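Local coordinates for uncharacterized protein (Methanosaeta thermophila PT, PDB 5HT7) that binds iron(II) at a site shared by three subunits, as a transition-metal-binding, trimeric member of the beta/gamma-crystallin family, at residues 2-15 against 27-40. Sequence-based numbering, arbitrary orientation.
Sequences AVLFADANQRGVHK and DIAFNATPRSMVVL. With FE2 (Fe (II) ion), chain D.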
loop_
_atom_site.group_PDB
_atom_site.type_symbol
_atom_site.label_atom_id
_atom_site.label_comp_id
_atom_site.label_asym_id
_atom_site.label_seq_id
_atom_site.Cartn_x
_atom_site.Cartn_y
_atom_site.Cartn_z
ATOM N N ALA A 2 4.067 -3.420 -8.425
ATOM C CA ALA A 2 3.555 -4.720 -7.995
ATOM C C ALA A 2 3.363 -4.717 -6.498
ATOM O O ALA A 2 3.941 -3.879 -5.809
ATOM C CB ALA A 2 4.494 -5.840 -8.396
ATOM N N VAL A 3 2.557 -5.650 -5.999
ATOM C CA VAL A 3 2.423 -5.840 -4.563
ATOM C C VAL A 3 2.666 -7.294 -4.187
ATOM O O VAL A 3 2.089 -8.186 -4.798
ATOM C CB VAL A 3 1.022 -5.431 -4.048
ATOM C CG1 VAL A 3 1.044 -5.321 -2.526
ATOM C CG2 VAL A 3 0.600 -4.113 -4.659
ATOM N N LEU A 4 3.522 -7.519 -3.193
ATOM C CA LEU A 4 3.794 -8.862 -2.674
ATOM C C LEU A 4 3.043 -9.050 -1.383
ATOM O O LEU A 4 2.896 -8.104 -0.620
ATOM C CB LEU A 4 5.282 -9.085 -2.409
ATOM C CG LEU A 4 6.234 -8.934 -3.596
ATOM C CD1 LEU A 4 7.664 -9.168 -3.125
ATOM C CD2 LEU A 4 5.836 -9.905 -4.703
ATOM N N PHE A 5 2.607 -10.280 -1.127
ATOM C CA PHE A 5 1.843 -10.594 0.069
ATOM C C PHE A 5 2.432 -11.819 0.755
ATOM O O PHE A 5 2.784 -12.795 0.089
ATOM C CB PHE A 5 0.365 -10.860 -0.270
ATOM C CG PHE A 5 -0.366 -9.665 -0.818
ATOM C CD1 PHE A 5 -1.061 -8.822 0.025
ATOM C CD2 PHE A 5 -0.351 -9.386 -2.171
ATOM C CE1 PHE A 5 -1.723 -7.709 -0.468
ATOM C CE2 PHE A 5 -1.017 -8.281 -2.678
ATOM C CZ PHE A 5 -1.703 -7.437 -1.816
ATOM N N ALA A 6 2.516 -11.775 2.076
ATOM C CA ALA A 6 3.046 -12.901 2.849
ATOM C C ALA A 6 2.190 -14.164 2.739
ATOM O O ALA A 6 2.715 -15.273 2.740
ATOM C CB ALA A 6 3.198 -12.509 4.298
ATOM N N ASP A 7 0.872 -14.015 2.662
ATOM C CA ASP A 7 0.009 -15.183 2.571
ATOM C C ASP A 7 -0.613 -15.311 1.195
ATOM O O ASP A 7 -0.643 -14.356 0.421
ATOM C CB ASP A 7 -1.091 -15.130 3.639
ATOM C CG ASP A 7 -0.532 -15.135 5.049
ATOM O OD1 ASP A 7 0.493 -15.814 5.289
ATOM O OD2 ASP A 7 -1.110 -14.450 5.915
ATOM N N ALA A 8 -1.125 -16.499 0.898
ATOM C CA ALA A 8 -1.850 -16.719 -0.341
ATOM C C ALA A 8 -3.099 -15.843 -0.398
ATOM O O ALA A 8 -3.597 -15.389 0.634
ATOM C CB ALA A 8 -2.223 -18.197 -0.487
ATOM N N ASN A 9 -3.583 -15.592 -1.610
ATOM C CA ASN A 9 -4.832 -14.874 -1.830
ATOM C C ASN A 9 -4.805 -13.441 -1.301
ATOM O O ASN A 9 -5.826 -12.928 -0.813
ATOM C CB ASN A 9 -6.014 -15.642 -1.213
ATOM C CG ASN A 9 -6.276 -16.953 -1.925
ATOM O OD1 ASN A 9 -6.576 -16.972 -3.123
ATOM N ND2 ASN A 9 -6.176 -18.057 -1.193
ATOM N N GLN A 10 -3.635 -12.806 -1.419
ATOM C CA GLN A 10 -3.491 -11.372 -1.171
ATOM C C GLN A 10 -3.833 -11.010 0.275
ATOM O O GLN A 10 -4.548 -10.039 0.542
ATOM C CB GLN A 10 -4.362 -10.583 -2.149
ATOM C CG GLN A 10 -3.990 -10.775 -3.617
ATOM C CD GLN A 10 -4.443 -12.112 -4.173
ATOM O OE1 GLN A 10 -3.646 -12.863 -4.740
ATOM N NE2 GLN A 10 -5.720 -12.423 -3.998
ATOM N N ARG A 11 -3.308 -11.798 1.207
ATOM C CA ARG A 11 -3.508 -11.545 2.620
ATOM C C ARG A 11 -2.165 -11.556 3.332
ATOM O O ARG A 11 -1.146 -11.930 2.741
ATOM C CB ARG A 11 -4.486 -12.582 3.206
ATOM C CG ARG A 11 -5.878 -12.511 2.533
ATOM C CD ARG A 11 -6.884 -13.565 3.019
ATOM N NE ARG A 11 -8.246 -13.218 2.591
ATOM C CZ ARG A 11 -9.025 -13.980 1.826
ATOM N NH1 ARG A 11 -8.586 -15.162 1.409
ATOM N NH2 ARG A 11 -10.252 -13.564 1.481
ATOM N N GLY A 12 -2.149 -11.133 4.593
ATOM C CA GLY A 12 -0.903 -11.034 5.331
ATOM C C GLY A 12 -0.191 -9.717 5.069
ATOM O O GLY A 12 -0.686 -8.882 4.306
ATOM N N VAL A 13 0.959 -9.513 5.711
ATOM C CA VAL A 13 1.726 -8.289 5.486
ATOM C C VAL A 13 2.065 -8.164 3.994
ATOM O O VAL A 13 2.239 -9.160 3.303
ATOM C CB VAL A 13 3.032 -8.241 6.324
ATOM C CG1 VAL A 13 2.705 -8.113 7.815
ATOM C CG2 VAL A 13 3.889 -9.468 6.070
ATOM N N HIS A 14 2.106 -6.933 3.496
ATOM C CA HIS A 14 2.325 -6.735 2.073
ATOM C C HIS A 14 3.458 -5.751 1.849
ATOM O O HIS A 14 3.859 -5.026 2.765
ATOM C CB HIS A 14 1.037 -6.262 1.393
ATOM C CG HIS A 14 0.642 -4.865 1.747
ATOM N ND1 HIS A 14 -0.154 -4.569 2.831
ATOM C CD2 HIS A 14 0.913 -3.683 1.142
ATOM C CE1 HIS A 14 -0.348 -3.261 2.889
ATOM N NE2 HIS A 14 0.299 -2.704 1.880
ATOM N N LYS A 15 3.968 -5.739 0.621
ATOM C CA LYS A 15 5.116 -4.940 0.243
ATOM C C LYS A 15 4.909 -4.383 -1.161
ATOM O O LYS A 15 4.677 -5.142 -2.092
ATOM C CB LYS A 15 6.391 -5.794 0.299
ATOM C CG LYS A 15 7.676 -5.067 -0.080
ATOM C CD LYS A 15 8.878 -5.992 0.131
ATOM C CE LYS A 15 10.101 -5.442 -0.593
ATOM N NZ LYS A 15 10.495 -4.106 -0.110
ATOM N N ASP A 27 14.482 -6.133 3.389
ATOM C CA ASP A 27 13.371 -5.419 4.016
ATOM C C ASP A 27 12.934 -6.129 5.290
ATOM O O ASP A 27 12.183 -7.093 5.232
ATOM C CB ASP A 27 12.181 -5.300 3.054
ATOM C CG ASP A 27 11.159 -4.254 3.510
ATOM O OD1 ASP A 27 11.197 -3.861 4.694
ATOM O OD2 ASP A 27 10.333 -3.822 2.678
ATOM N N ILE A 28 13.381 -5.631 6.438
ATOM C CA ILE A 28 13.081 -6.264 7.720
ATOM C C ILE A 28 11.597 -6.248 8.060
ATOM O O ILE A 28 11.121 -7.089 8.828
ATOM C CB ILE A 28 13.848 -5.594 8.875
ATOM C CG1 ILE A 28 13.518 -4.104 8.945
ATOM C CG2 ILE A 28 15.342 -5.816 8.724
ATOM C CD1 ILE A 28 14.056 -3.421 10.192
ATOM N N ALA A 29 10.862 -5.302 7.484
ATOM C CA ALA A 29 9.428 -5.192 7.742
ATOM C C ALA A 29 8.642 -6.224 6.945
ATOM O O ALA A 29 7.443 -6.400 7.147
ATOM C CB ALA A 29 8.936 -3.794 7.414
ATOM N N PHE A 30 9.324 -6.900 6.029
ATOM C CA PHE A 30 8.697 -7.950 5.238
ATOM C C PHE A 30 9.418 -9.266 5.529
ATOM O O PHE A 30 10.016 -9.871 4.645
ATOM C CB PHE A 30 8.743 -7.610 3.745
ATOM C CG PHE A 30 7.808 -8.437 2.901
ATOM C CD1 PHE A 30 6.440 -8.369 3.094
ATOM C CD2 PHE A 30 8.300 -9.267 1.902
ATOM C CE1 PHE A 30 5.570 -9.120 2.327
ATOM C CE2 PHE A 30 7.437 -10.027 1.127
ATOM C CZ PHE A 30 6.059 -9.948 1.341
ATOM N N ASN A 31 9.370 -9.682 6.791
ATOM C CA ASN A 31 10.058 -10.888 7.231
ATOM C C ASN A 31 9.242 -12.132 6.884
ATOM O O ASN A 31 8.727 -12.814 7.776
ATOM C CB ASN A 31 10.315 -10.841 8.738
ATOM C CG ASN A 31 11.281 -11.924 9.206
ATOM O OD1 ASN A 31 11.588 -12.863 8.471
ATOM N ND2 ASN A 31 11.737 -11.809 10.449
ATOM N N ALA A 32 9.128 -12.417 5.589
ATOM C CA ALA A 32 8.365 -13.566 5.116
ATOM C C ALA A 32 8.644 -13.816 3.648
ATOM O O ALA A 32 8.951 -12.896 2.892
ATOM C CB ALA A 32 6.878 -13.350 5.330
ATOM N N THR A 33 8.540 -15.072 3.244
ATOM C CA THR A 33 8.573 -15.395 1.835
ATOM C C THR A 33 7.224 -15.026 1.261
ATOM O O THR A 33 6.188 -15.286 1.874
ATOM C CB THR A 33 8.870 -16.878 1.599
ATOM O OG1 THR A 33 7.855 -17.663 2.238
ATOM C CG2 THR A 33 10.214 -17.231 2.187
ATOM N N PRO A 34 7.220 -14.376 0.099
ATOM C CA PRO A 34 5.921 -13.999 -0.468
ATOM C C PRO A 34 5.162 -15.214 -1.001
ATOM O O PRO A 34 5.780 -16.123 -1.554
ATOM C CB PRO A 34 6.306 -13.028 -1.597
ATOM C CG PRO A 34 7.675 -13.436 -1.982
ATOM C CD PRO A 34 8.347 -13.890 -0.712
ATOM N N ARG A 35 3.841 -15.239 -0.822
ATOM C CA ARG A 35 3.035 -16.348 -1.307
ATOM C C ARG A 35 1.968 -15.944 -2.305
ATOM O O ARG A 35 1.342 -16.802 -2.920
ATOM C CB ARG A 35 2.395 -17.080 -0.127
ATOM C CG ARG A 35 3.450 -17.783 0.694
ATOM C CD ARG A 35 2.878 -18.678 1.782
ATOM N NE ARG A 35 3.957 -19.490 2.355
ATOM C CZ ARG A 35 3.804 -20.301 3.396
ATOM N NH1 ARG A 35 2.616 -20.402 3.984
ATOM N NH2 ARG A 35 4.837 -21.007 3.843
ATOM N N SER A 36 1.746 -14.640 -2.469
ATOM C CA SER A 36 0.921 -14.171 -3.569
ATOM C C SER A 36 1.379 -12.793 -4.016
ATOM O O SER A 36 2.231 -12.170 -3.379
ATOM C CB SER A 36 -0.572 -14.150 -3.197
ATOM O OG SER A 36 -0.835 -13.312 -2.085
ATOM N N MET A 37 0.826 -12.339 -5.132
ATOM C CA MET A 37 1.306 -11.122 -5.759
ATOM C C MET A 37 0.232 -10.501 -6.630
ATOM O O MET A 37 -0.574 -11.212 -7.252
ATOM C CB MET A 37 2.563 -11.427 -6.589
ATOM C CG MET A 37 3.046 -10.267 -7.468
ATOM S SD MET A 37 4.608 -10.680 -8.283
ATOM C CE MET A 37 4.091 -11.982 -9.394
ATOM N N VAL A 38 0.199 -9.169 -6.657
ATOM C CA VAL A 38 -0.638 -8.468 -7.606
ATOM C C VAL A 38 0.258 -7.601 -8.474
ATOM O O VAL A 38 1.131 -6.898 -7.970
ATOM C CB VAL A 38 -1.704 -7.593 -6.914
ATOM C CG1 VAL A 38 -2.443 -6.749 -7.955
ATOM C CG2 VAL A 38 -2.681 -8.465 -6.131
ATOM N N VAL A 39 0.079 -7.691 -9.782
ATOM C CA VAL A 39 0.808 -6.821 -10.692
ATOM C C VAL A 39 -0.178 -5.805 -11.242
ATOM O O VAL A 39 -1.191 -6.184 -11.831
ATOM C CB VAL A 39 1.470 -7.606 -11.839
ATOM C CG1 VAL A 39 2.054 -6.641 -12.858
ATOM C CG2 VAL A 39 2.559 -8.535 -11.284
ATOM N N LEU A 40 0.102 -4.523 -11.035
ATOM C CA LEU A 40 -0.827 -3.472 -11.439
ATOM C C LEU A 40 -0.529 -2.963 -12.843
ATOM O O LEU A 40 -1.433 -2.621 -13.599
ATOM C CB LEU A 40 -0.783 -2.315 -10.441
ATOM C CG LEU A 40 -1.196 -2.743 -9.027
ATOM C CD1 LEU A 40 -0.788 -1.707 -7.995
ATOM C CD2 LEU A 40 -2.688 -2.993 -8.989
HETATM FE FE FE2 D . 0.089 -0.524 1.394
HETATM O O HOH W 1 0.077 -18.656 3.692
#
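Ser36 reaches from strand 36-39 into the folded-over hairpin of segment 2-15, where its hydroxyl is gripped twice: OG donates to Asp7 O at 2.7 Å, in the carbonyl plane, and accepts from Gln10 N at 2.9 Å. The torsion responsible sets OG between backbone N and carbonyl carbon (chi1 59°), directed at the hairpin bend. Beside it lies the Phe5 ring, one face covered by Gln10 CA and its in-plane edge met by Ser36 O. Val38 CG2 lies against this pair, touching Phe5 CE2 obliquely at 3.8 Å and Gln10 CG, whose side chain crosses that of Val38 at about a right angle.

The backbone pairing is antiparallel (166° between the strand axes), with two nearly straight bonds joining Val3 and Val38. At Phe5 the register slips: its O takes a firm bond from Arg35 N at 2.8 Å and a weak one from Ser36 N, which defines a classic beta bulge.

Leu4 occupies the reverse face, its CD2 alongside Met37 SD and its CB against Phe30 CZ. Lys15 lies across the Phe30 ring, CB over one face in a CH-pi contact 3.9 Å from the centroid, while Val13 O meets the ring edge. Beyond the ring, Lys15 NZ forms a 2.8 Å salt bridge to the anti lone pair of Asp27 OD2, and also pairs with Asp21. A methionine in place of Lys15 could still cover the Phe30 ring but would probably leave Asp27 OD2 without its cationic mate and cost Asp21 one of its salt bridges.

Next to Lys15, His14 NE2 binds the iron at 2.2 Å, with His16 and the same two histidines of each neighbouring subunit completing the six ligands. The hairpin folded over the sheet and secured by a buried serine is the hallmark of the beta/gamma-crystallin Greek key motif.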